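PDB 6NXI: FAD:protein FMN transferase from Vibrio cholerae, which probably transfers the FMN moiety of FAD, with magnesium as cofactor, onto the hydroxyl group of a threonine in a target flavoprotein, releasing AMP. Local coordinates for residues 59-63 with 149-153; 80-84 with 153-157; 158-163 with 181-186. All coordinates share one frame. Residue numbers count along the deposited sequence, not the author numbering.

Followed from the N terminus, the chain passes helix 58-64, then helix 75-90, and both are met later by residues 149-157. These residues, leading into helix 157-171, close two long loops: contact 1 returns to 59-63 and contact 2 to 80-84; the two loops overlap and end on the same stretch, meeting at the shared Leu153, with centres about 11 Å apart. Contact 3 follows in series, a short closure that turns helix 157-171 back onto strand 184-188 of the large antiparallel sheet. It touches contact 2 through Val80 CG2 and Trp160 CG, 3.5 Å apart. All three reach FAD: residues 152-158 line the cofactor while the contacts tie helices and sheet together.

Contact 1. Residues 59-63 with 149-153; sequences LSRFN and LYVDL. With FAD (flavin-adenine dinucleotide), chain B.
The segment 149-153 passes helix 59-63 extended, with phi/psi -134/109 at Tyr150, -92/135 at Val151 and -122/117 at Asp152; the closest CA pair is Asn63 with Tyr150, 5.0 Å apart. At its start, Leu149 meets the helix through the backbone: one water donates to Asn63 O (2.7 Å) and to Leu149 O (3.2 Å). Tyr150 (chi1 t) lays one ring face against the Asn63 amide, ND2 lying 3.6 Å from CE1. A second water donates to Ser60 OG (2.7 Å), accepts from Asn63 ND2 (3.1 Å) and makes a weak bond with Tyr150 OH (2.9 Å).

Val151 is the centre of the contact. The Asn63 amide (chi1 m, chi2 -22°) pairs with its N and O much as a neighbouring strand residue would in an antiparallel hydrogen-bonded pair: Val151 N donates to Asn63 OD1 (2.8 Å, 164°) and Asn63 ND2 donates to Val151 O (3.0 Å, 161°). The Val151 side chain, chi1 t, packs CG1 against Leu59 (t, p) CD1 (3.8 Å) and CG2 against the ring edge of Phe62 (chi1 t) at CE2 (4.1 Å).

Asp152 points its CB away from the helix, and its OD2 accepts from the ribose O2B of FAD (2.7 Å). Leu153 (m, t) returns to the helix, CG 4.0 Å from Leu59 CD2. The pocket-lining loop is thus hydrogen-bonded to helix 58-64 through Asn63, while helix 100-105 meets Tyr150 and Asp152, strand 135-138 meets Phe62 and Leu149, and helix 75-90 meets Leu153.

Contact 2. Residues 80-84 with 153-157; sequences VVKEA and LSTIA. With MG (magnesium ion), chain C; FAD (flavin-adenine dinucleotide), chain B.
Although segment 153-157 carries a magnesium ligand and two hydrogen bonds to FAD, its contact with helix 80-84 contains no hydrogen bond: 261 Å² is buried, mostly by apolar side chains. Nearest CA pairs are Val80 with Ala157 (6.8 Å) and Val81 with Leu153 (7.9 Å). Leu153 (m, t) sets CD1 4.1 Å from both Val80 CG1 and Val81 CG2, both valines chi1 t. Ile156, extended as t, t, reaches further along the helix: CG2 lies 3.8 Å from Val80 CG1, and CD1 3.9 Å from Glu83 CG and 4.3 Å from Ala84 CB. The Glu83 carboxylate leads elsewhere, to Arg86 and Thr267.

The backbone turns through Ser154 (phi/psi -58/-27), Thr155 (-85/-10) and Ile156 (-141/-36), with Ile156 N and Ala157 N both donating to Leu153 O (3.0 and 2.9 Å); Ile156 is the N-cap of helix 157-171. This turn forms part of the flavin pocket and of one magnesium site of this ApbE-family enzyme. Ser154 O accepts from FAD O4' (2.9 Å), and Thr155 OG1 donates to FAD O5B (3.0 Å). Thr155 O binds magnesium at 2.3 Å; FAD O2A, at 2.4 Å, with Asp269 and Thr273, shares this ion. Met266 of helix 265-278 touches Val80, Glu83 and Ile156.

Contact 3. Residues 158-163 with 181-186; sequences KGWGVD and IGGEIR. With MG (magnesium ion), chain D; FAD (flavin-adenine dinucleotide), chain B.
A type I' beta hairpin turn, Ile181 to Glu184, joins two strands of the large antiparallel sheet and faces helix 158-163. The short axes of helix and strand 184-186 approach to 8.2 Å, signed crossing angle -25°, N-to-C directions near parallel. Glycines occupy both turn positions with positive phi, 51° and 92°; a CB on Gly182 would lie 2.7 Å from Lys158 NZ. Val162 (chi1 t) wedges over the strand, CG1 3.4 Å from Arg186 CB and CG2 3.7 Å from Ile181 CG1. Ile181 (m, t) places CD1 3.8 Å from Gly161 C, where a CB would be tight. Arg186, nearly extended, forms a salt bridge from NH1 to Asp163 OD1 (2.9 Å), while Asp163 OD2 holds Ser264. Lys158 (chi1 off-well at -149°, chi3 p) donates from NZ to Gly182 O (2.8 Å) and FAD O2P (2.9 Å). Glu184 (chi1 off-well at -96°, chi2 p) turns OE1 to the second magnesium (2.3 Å), beside FAD O2A and O2P (both 2.2 Å); OE2 accepts from Thr224 N.

Contact 1. Residues 59-63 with 149-153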
# COMPACT_ATOMS: atom_id res chain seq x y z
N LEU A 59 -2.39 -6.96 -15.43
CA LEU A 59 -1.60 -5.72 -15.40
C LEU A 59 -0.34 -5.91 -16.24
O LEU A 59 0.03 -4.94 -16.93
CB LEU A 59 -1.22 -5.39 -13.96
CG LEU A 59 -0.32 -4.18 -13.81
CD1 LEU A 59 -1.05 -2.93 -14.19
CD2 LEU A 59 0.17 -4.10 -12.35
N SER A 60 0.30 -7.07 -16.21
CA SER A 60 1.55 -7.24 -17.01
C SER A 60 1.16 -7.25 -18.49
O SER A 60 1.87 -6.65 -19.29
CB SER A 60 2.30 -8.45 -16.62
OG SER A 60 2.82 -8.25 -15.30
N ARG A 61 0.04 -7.88 -18.81
CA ARG A 61 -0.40 -7.86 -20.23
C ARG A 61 -0.68 -6.41 -20.65
O ARG A 61 -0.39 -6.09 -21.85
CB ARG A 61 -1.57 -8.83 -20.42
CG ARG A 61 -1.11 -10.26 -20.23
CD ARG A 61 -2.19 -11.24 -20.56
NE ARG A 61 -2.94 -11.61 -19.38
CZ ARG A 61 -4.22 -11.27 -19.12
NH1 ARG A 61 -4.92 -10.49 -19.94
NH2 ARG A 61 -4.75 -11.69 -18.00
N PHE A 62 -1.20 -5.55 -19.79
CA PHE A 62 -1.36 -4.11 -20.12
C PHE A 62 0.02 -3.47 -20.32
O PHE A 62 0.18 -2.67 -21.25
CB PHE A 62 -2.17 -3.35 -19.08
CG PHE A 62 -2.33 -1.89 -19.39
CD1 PHE A 62 -2.98 -1.49 -20.56
CD2 PHE A 62 -1.81 -0.92 -18.57
CE1 PHE A 62 -3.15 -0.14 -20.84
CE2 PHE A 62 -1.97 0.42 -18.87
CZ PHE A 62 -2.65 0.81 -20.00
N ASN A 63 0.96 -3.77 -19.44
CA ASN A 63 2.34 -3.23 -19.56
C ASN A 63 2.93 -3.70 -20.89
O ASN A 63 3.69 -2.90 -21.48
CB ASN A 63 3.18 -3.59 -18.33
CG ASN A 63 2.67 -2.86 -17.11
OD1 ASN A 63 2.01 -1.83 -17.23
ND2 ASN A 63 2.97 -3.40 -15.92
N LEU A 149 4.74 2.65 -21.33
CA LEU A 149 4.16 2.97 -20.00
C LEU A 149 4.14 1.66 -19.22
O LEU A 149 3.77 0.65 -19.80
CB LEU A 149 2.74 3.56 -20.09
CG LEU A 149 2.33 4.39 -18.87
CD1 LEU A 149 2.98 5.76 -18.89
CD2 LEU A 149 0.84 4.53 -18.80
N TYR A 150 4.55 1.69 -17.96
CA TYR A 150 4.59 0.46 -17.12
C TYR A 150 3.97 0.83 -15.78
O TYR A 150 4.52 1.64 -15.04
CB TYR A 150 6.03 -0.01 -16.99
CG TYR A 150 6.27 -1.34 -16.32
CD1 TYR A 150 5.98 -1.54 -14.97
CD2 TYR A 150 6.80 -2.43 -17.01
CE1 TYR A 150 6.18 -2.77 -14.37
CE2 TYR A 150 7.00 -3.66 -16.41
CZ TYR A 150 6.73 -3.83 -15.07
OH TYR A 150 6.93 -5.07 -14.52
N VAL A 151 2.78 0.31 -15.52
CA VAL A 151 2.00 0.62 -14.28
C VAL A 151 2.38 -0.44 -13.25
O VAL A 151 2.44 -1.64 -13.58
CB VAL A 151 0.48 0.58 -14.58
CG1 VAL A 151 -0.31 0.71 -13.31
CG2 VAL A 151 0.08 1.66 -15.57
N ASP A 152 2.63 0.04 -12.04
CA ASP A 152 3.02 -0.75 -10.86
C ASP A 152 1.97 -0.49 -9.78
O ASP A 152 1.78 0.69 -9.43
CB ASP A 152 4.39 -0.26 -10.42
CG ASP A 152 4.92 -0.90 -9.16
OD1 ASP A 152 4.24 -1.72 -8.57
OD2 ASP A 152 6.07 -0.57 -8.83
N LEU A 153 1.22 -1.51 -9.35
CA LEU A 153 0.22 -1.30 -8.30
C LEU A 153 0.73 -1.84 -6.96
O LEU A 153 -0.09 -2.04 -6.08
CB LEU A 153 -1.11 -1.96 -8.71
CG LEU A 153 -1.67 -1.42 -10.03
CD1 LEU A 153 -2.92 -2.18 -10.44
CD2 LEU A 153 -1.94 0.07 -9.91
PA FAD B . 4.41 0.93 -0.21
O1A FAD B . 5.19 1.89 0.62
O2A FAD B . 2.99 0.68 0.09
O5B FAD B . 4.54 1.32 -1.75
C5B FAD B . 5.88 1.24 -2.30
C4B FAD B . 5.89 0.51 -3.61
O4B FAD B . 5.08 1.17 -4.62
C3B FAD B . 7.30 0.42 -4.20
O3B FAD B . 7.93 -0.79 -3.79
C2B FAD B . 7.05 0.50 -5.71
O2B FAD B . 6.70 -0.76 -6.24
C1B FAD B . 5.86 1.44 -5.78
N9A FAD B . 6.15 2.86 -5.79
C8A FAD B . 7.34 3.52 -5.44
N7A FAD B . 7.19 4.82 -5.44
C5A FAD B . 5.89 5.06 -5.84
C6A FAD B . 5.18 6.25 -6.06
N6A FAD B . 5.67 7.48 -5.82
N1A FAD B . 3.89 6.12 -6.41
C2A FAD B . 3.39 4.89 -6.63
N3A FAD B . 3.97 3.69 -6.45
C4A FAD B . 5.24 3.86 -6.06
N1 FAD B . 7.18 -8.88 -4.64
C2 FAD B . 7.95 -9.94 -5.07
O2 FAD B . 9.16 -10.01 -4.75
N3 FAD B . 7.42 -10.96 -5.80
C4 FAD B . 6.10 -10.97 -6.18
O4 FAD B . 5.66 -11.88 -6.87
C4X FAD B . 5.28 -9.87 -5.78
N5 FAD B . 4.01 -9.85 -6.14
C5X FAD B . 3.24 -8.78 -5.75
C6 FAD B . 1.89 -8.73 -6.15
C7 FAD B . 1.05 -7.69 -5.80
C7M FAD B . -0.39 -7.70 -6.26
C8 FAD B . 1.56 -6.65 -4.99
C8M FAD B . 0.71 -5.49 -4.58
C9 FAD B . 2.90 -6.69 -4.59
C9A FAD B . 3.76 -7.74 -4.94
N10 FAD B . 5.11 -7.80 -4.58
C10 FAD B . 5.91 -8.85 -4.98
C1' FAD B . 5.68 -6.77 -3.69
C2' FAD B . 5.98 -5.47 -4.34
O2' FAD B . 7.00 -5.64 -5.33
C3' FAD B . 6.48 -4.47 -3.28
O3' FAD B . 7.68 -4.89 -2.68
C4' FAD B . 5.52 -4.26 -2.13
O4' FAD B . 4.19 -4.24 -2.62
C5' FAD B . 5.88 -3.03 -1.32
O5' FAD B . 4.80 -2.79 -0.38
P FAD B . 5.02 -1.75 0.79
O1P FAD B . 6.32 -1.92 1.44
O2P FAD B . 3.70 -1.82 1.53
O3P FAD B . 5.16 -0.45 -0.11
O HOH W 1 4.50 -6.11 -15.61
O HOH W 2 5.86 -1.66 -20.40

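Contact 2. Residues 80-84 with 153-157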
# COMPACT_ATOMS: atom_id res chain seq x y z
N VAL A 80 -9.05 -0.53 -8.63
CA VAL A 80 -7.74 -0.17 -8.04
C VAL A 80 -7.06 0.91 -8.86
O VAL A 80 -6.57 1.90 -8.29
CB VAL A 80 -6.87 -1.43 -7.89
CG1 VAL A 80 -5.46 -1.06 -7.46
CG2 VAL A 80 -7.54 -2.42 -6.94
N VAL A 81 -7.14 0.84 -10.18
CA VAL A 81 -6.50 1.91 -11.00
C VAL A 81 -7.25 3.24 -10.82
O VAL A 81 -6.61 4.28 -10.70
CB VAL A 81 -6.36 1.51 -12.48
CG1 VAL A 81 -5.82 2.66 -13.30
CG2 VAL A 81 -5.43 0.31 -12.61
N LYS A 82 -8.57 3.21 -10.73
CA LYS A 82 -9.35 4.44 -10.51
C LYS A 82 -8.94 5.10 -9.19
O LYS A 82 -8.80 6.34 -9.16
CB LYS A 82 -10.84 4.12 -10.51
CG LYS A 82 -11.73 5.35 -10.50
CD LYS A 82 -13.19 4.99 -10.73
CE LYS A 82 -13.42 4.05 -11.90
NZ LYS A 82 -13.36 4.71 -13.23
N GLU A 83 -8.76 4.29 -8.17
CA GLU A 83 -8.37 4.78 -6.82
C GLU A 83 -6.95 5.33 -6.95
O GLU A 83 -6.69 6.39 -6.44
CB GLU A 83 -8.51 3.69 -5.78
CG GLU A 83 -8.20 4.21 -4.39
CD GLU A 83 -9.18 5.22 -3.79
OE1 GLU A 83 -10.14 5.68 -4.50
OE2 GLU A 83 -8.92 5.59 -2.60
N ALA A 84 -6.08 4.68 -7.68
CA ALA A 84 -4.71 5.18 -7.85
C ALA A 84 -4.70 6.57 -8.50
O ALA A 84 -3.84 7.46 -8.14
CB ALA A 84 -3.87 4.22 -8.67
N LEU A 153 1.22 -1.51 -9.35
CA LEU A 153 0.22 -1.30 -8.30
C LEU A 153 0.73 -1.84 -6.96
O LEU A 153 -0.09 -2.04 -6.08
CB LEU A 153 -1.11 -1.96 -8.71
CG LEU A 153 -1.67 -1.42 -10.03
CD1 LEU A 153 -2.92 -2.18 -10.44
CD2 LEU A 153 -1.94 0.07 -9.91
N SER A 154 2.03 -1.93 -6.78
CA SER A 154 2.63 -2.46 -5.52
C SER A 154 2.18 -1.66 -4.31
O SER A 154 2.18 -2.20 -3.17
CB SER A 154 4.15 -2.45 -5.65
OG SER A 154 4.54 -3.44 -6.57
N THR A 155 1.84 -0.39 -4.51
CA THR A 155 1.61 0.58 -3.42
C THR A 155 0.18 0.46 -2.96
O THR A 155 -0.14 1.16 -2.01
CB THR A 155 1.92 2.00 -3.86
OG1 THR A 155 2.14 2.80 -2.70
CG2 THR A 155 0.87 2.64 -4.70
N ILE A 156 -0.67 -0.29 -3.67
CA ILE A 156 -2.13 -0.14 -3.42
C ILE A 156 -2.81 -1.49 -3.49
O ILE A 156 -3.89 -1.67 -2.83
CB ILE A 156 -2.71 0.91 -4.38
CG1 ILE A 156 -4.18 1.24 -4.07
CG2 ILE A 156 -2.46 0.51 -5.84
CD1 ILE A 156 -4.70 2.46 -4.88
N ALA A 157 -2.36 -2.38 -4.37
CA ALA A 157 -3.09 -3.65 -4.53
C ALA A 157 -2.93 -4.55 -3.29
O ALA A 157 -3.80 -5.46 -3.12
CB ALA A 157 -2.67 -4.34 -5.79
MG MG C . 1.16 2.14 -0.33
PA FAD B . 4.41 0.93 -0.21
O1A FAD B . 5.19 1.89 0.62
O2A FAD B . 2.99 0.68 0.09
O5B FAD B . 4.54 1.32 -1.75
C5B FAD B . 5.88 1.24 -2.30
C4B FAD B . 5.89 0.51 -3.61
O4B FAD B . 5.08 1.17 -4.62
C3B FAD B . 7.30 0.42 -4.20
O3B FAD B . 7.93 -0.79 -3.79
C2B FAD B . 7.05 0.50 -5.71
O2B FAD B . 6.70 -0.76 -6.24
C1B FAD B . 5.86 1.44 -5.78
N9A FAD B . 6.15 2.86 -5.79
C8A FAD B . 7.34 3.52 -5.44
N7A FAD B . 7.19 4.82 -5.44
C5A FAD B . 5.89 5.06 -5.84
C6A FAD B . 5.18 6.25 -6.06
N6A FAD B . 5.67 7.48 -5.82
N1A FAD B . 3.89 6.12 -6.41
C2A FAD B . 3.39 4.89 -6.63
N3A FAD B . 3.97 3.69 -6.45
C4A FAD B . 5.24 3.86 -6.06
N1 FAD B . 7.18 -8.88 -4.64
C2 FAD B . 7.95 -9.94 -5.07
O2 FAD B . 9.16 -10.01 -4.75
N3 FAD B . 7.42 -10.96 -5.80
C4 FAD B . 6.10 -10.97 -6.18
O4 FAD B . 5.66 -11.88 -6.87
C4X FAD B . 5.28 -9.87 -5.78
N5 FAD B . 4.01 -9.85 -6.14
C5X FAD B . 3.24 -8.78 -5.75
C6 FAD B . 1.89 -8.73 -6.15
C7 FAD B . 1.05 -7.69 -5.80
C7M FAD B . -0.39 -7.70 -6.26
C8 FAD B . 1.56 -6.65 -4.99
C8M FAD B . 0.71 -5.49 -4.58
C9 FAD B . 2.90 -6.69 -4.59
C9A FAD B . 3.76 -7.74 -4.94
N10 FAD B . 5.11 -7.80 -4.58
C10 FAD B . 5.91 -8.85 -4.98
C1' FAD B . 5.68 -6.77 -3.69
C2' FAD B . 5.98 -5.47 -4.34
O2' FAD B . 7.00 -5.64 -5.33
C3' FAD B . 6.48 -4.47 -3.28
O3' FAD B . 7.68 -4.89 -2.68
C4' FAD B . 5.52 -4.26 -2.13
O4' FAD B . 4.19 -4.24 -2.62
C5' FAD B . 5.88 -3.03 -1.32
O5' FAD B . 4.80 -2.79 -0.38
P FAD B . 5.02 -1.75 0.79
O1P FAD B . 6.32 -1.92 1.44
O2P FAD B . 3.70 -1.82 1.53
O3P FAD B . 5.16 -0.45 -0.11

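Contact 3. Residues 158-163 with 181-186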
# COMPACT_ATOMS: atom_id res chain seq x y z
N LYS A 158 -1.96 -4.33 -2.40
CA LYS A 158 -1.90 -5.08 -1.12
C LYS A 158 -3.12 -4.71 -0.26
O LYS A 158 -3.79 -5.60 0.26
CB LYS A 158 -0.59 -4.79 -0.40
CG LYS A 158 -0.02 -5.90 0.45
CD LYS A 158 1.50 -5.72 0.62
CE LYS A 158 1.79 -4.53 1.50
NZ LYS A 158 3.14 -4.61 2.11
N GLY A 159 -3.39 -3.42 -0.07
CA GLY A 159 -4.57 -2.88 0.63
C GLY A 159 -5.81 -3.44 0.01
O GLY A 159 -6.73 -3.80 0.71
N TRP A 160 -5.85 -3.49 -1.34
CA TRP A 160 -7.01 -4.08 -2.04
C TRP A 160 -7.20 -5.53 -1.59
O TRP A 160 -8.37 -5.89 -1.27
CB TRP A 160 -6.82 -4.00 -3.57
CG TRP A 160 -7.92 -4.70 -4.30
CD1 TRP A 160 -7.81 -5.89 -4.95
CD2 TRP A 160 -9.29 -4.27 -4.48
NE1 TRP A 160 -9.02 -6.24 -5.50
CE2 TRP A 160 -9.94 -5.28 -5.21
CE3 TRP A 160 -10.03 -3.15 -4.09
CZ2 TRP A 160 -11.29 -5.19 -5.55
CZ3 TRP A 160 -11.36 -3.05 -4.41
CH2 TRP A 160 -11.99 -4.08 -5.12
N GLY A 161 -6.13 -6.35 -1.57
CA GLY A 161 -6.27 -7.77 -1.15
C GLY A 161 -6.82 -7.84 0.29
O GLY A 161 -7.69 -8.66 0.58
N VAL A 162 -6.37 -6.93 1.16
CA VAL A 162 -6.86 -6.89 2.57
C VAL A 162 -8.36 -6.62 2.58
O VAL A 162 -9.10 -7.38 3.23
CB VAL A 162 -6.11 -5.85 3.40
CG1 VAL A 162 -6.82 -5.61 4.73
CG2 VAL A 162 -4.65 -6.26 3.59
N ASP A 163 -8.81 -5.67 1.75
CA ASP A 163 -10.25 -5.34 1.67
C ASP A 163 -11.02 -6.53 1.12
O ASP A 163 -12.16 -6.80 1.59
CB ASP A 163 -10.47 -4.10 0.83
CG ASP A 163 -10.03 -2.79 1.45
OD1 ASP A 163 -9.97 -2.70 2.70
OD2 ASP A 163 -9.81 -1.86 0.69
N ILE A 181 -1.79 -8.26 5.53
CA ILE A 181 -0.93 -8.71 4.40
C ILE A 181 0.27 -7.79 4.28
O ILE A 181 0.10 -6.61 4.08
CB ILE A 181 -1.72 -8.72 3.09
CG1 ILE A 181 -3.01 -9.55 3.19
CG2 ILE A 181 -0.85 -9.21 1.97
CD1 ILE A 181 -3.85 -9.48 1.90
N GLY A 182 1.47 -8.33 4.47
CA GLY A 182 2.69 -7.54 4.40
C GLY A 182 2.61 -6.29 5.26
O GLY A 182 3.05 -5.20 4.81
N GLY A 183 1.93 -6.33 6.41
CA GLY A 183 1.87 -5.20 7.33
C GLY A 183 0.68 -4.26 7.13
O GLY A 183 0.45 -3.44 8.04
N GLU A 184 -0.05 -4.38 6.01
CA GLU A 184 -1.28 -3.59 5.80
C GLU A 184 -2.41 -4.35 6.51
O GLU A 184 -2.42 -5.61 6.40
CB GLU A 184 -1.62 -3.50 4.32
CG GLU A 184 -1.12 -2.21 3.67
CD GLU A 184 0.32 -1.79 3.93
OE1 GLU A 184 1.16 -1.98 3.03
OE2 GLU A 184 0.62 -1.31 5.09
N ILE A 185 -3.21 -3.64 7.28
CA ILE A 185 -4.17 -4.27 8.22
C ILE A 185 -5.58 -3.74 8.02
O ILE A 185 -5.82 -2.56 7.80
CB ILE A 185 -3.68 -4.04 9.65
CG1 ILE A 185 -2.31 -4.66 9.87
CG2 ILE A 185 -4.73 -4.55 10.62
CD1 ILE A 185 -1.69 -4.25 11.20
N ARG A 186 -6.54 -4.62 8.23
CA ARG A 186 -7.92 -4.17 8.43
C ARG A 186 -8.54 -4.95 9.59
O ARG A 186 -8.35 -6.18 9.64
CB ARG A 186 -8.75 -4.34 7.16
CG ARG A 186 -10.15 -3.80 7.33
CD ARG A 186 -10.74 -3.47 5.97
NE ARG A 186 -12.18 -3.46 6.09
CZ ARG A 186 -13.01 -3.46 5.07
NH1 ARG A 186 -12.55 -3.49 3.83
NH2 ARG A 186 -14.32 -3.45 5.33
MG MG D . 1.85 -0.75 1.22
PA FAD B . 4.41 0.93 -0.21
O1A FAD B . 5.19 1.89 0.62
O2A FAD B . 2.99 0.68 0.09
O5B FAD B . 4.54 1.32 -1.75
C5B FAD B . 5.88 1.24 -2.30
C4B FAD B . 5.89 0.51 -3.61
O4B FAD B . 5.08 1.17 -4.62
C3B FAD B . 7.30 0.42 -4.20
O3B FAD B . 7.93 -0.79 -3.79
C2B FAD B . 7.05 0.50 -5.71
O2B FAD B . 6.70 -0.76 -6.24
C1B FAD B . 5.86 1.44 -5.78
N9A FAD B . 6.15 2.86 -5.79
C8A FAD B . 7.34 3.52 -5.44
N7A FAD B . 7.19 4.82 -5.44
C5A FAD B . 5.89 5.06 -5.84
C6A FAD B . 5.18 6.25 -6.06
N6A FAD B . 5.67 7.48 -5.82
N1A FAD B . 3.89 6.12 -6.41
C2A FAD B . 3.39 4.89 -6.63
N3A FAD B . 3.97 3.69 -6.45
C4A FAD B . 5.24 3.86 -6.06
N1 FAD B . 7.18 -8.88 -4.64
C2 FAD B . 7.95 -9.94 -5.07
O2 FAD B . 9.16 -10.01 -4.75
N3 FAD B . 7.42 -10.96 -5.80
C4 FAD B . 6.10 -10.97 -6.18
O4 FAD B . 5.66 -11.88 -6.87
C4X FAD B . 5.28 -9.87 -5.78
N5 FAD B . 4.01 -9.85 -6.14
C5X FAD B . 3.24 -8.78 -5.75
C6 FAD B . 1.89 -8.73 -6.15
C7 FAD B . 1.05 -7.69 -5.80
C7M FAD B . -0.39 -7.70 -6.26
C8 FAD B . 1.56 -6.65 -4.99
C8M FAD B . 0.71 -5.49 -4.58
C9 FAD B . 2.90 -6.69 -4.59
C9A FAD B . 3.76 -7.74 -4.94
N10 FAD B . 5.11 -7.80 -4.58
C10 FAD B . 5.91 -8.85 -4.98
C1' FAD B . 5.68 -6.77 -3.69
C2' FAD B . 5.98 -5.47 -4.34
O2' FAD B . 7.00 -5.64 -5.33
C3' FAD B . 6.48 -4.47 -3.28
O3' FAD B . 7.68 -4.89 -2.68
C4' FAD B . 5.52 -4.26 -2.13
O4' FAD B . 4.19 -4.24 -2.62
C5' FAD B . 5.88 -3.03 -1.32
O5' FAD B . 4.80 -2.79 -0.38
P FAD B . 5.02 -1.75 0.79
O1P FAD B . 6.32 -1.92 1.44
O2P FAD B . 3.70 -1.82 1.53
O3P FAD B . 5.16 -0.45 -0.11
O HOH W 3 1.15 -1.99 -0.67
O HOH W 4 1.84 1.27 2.83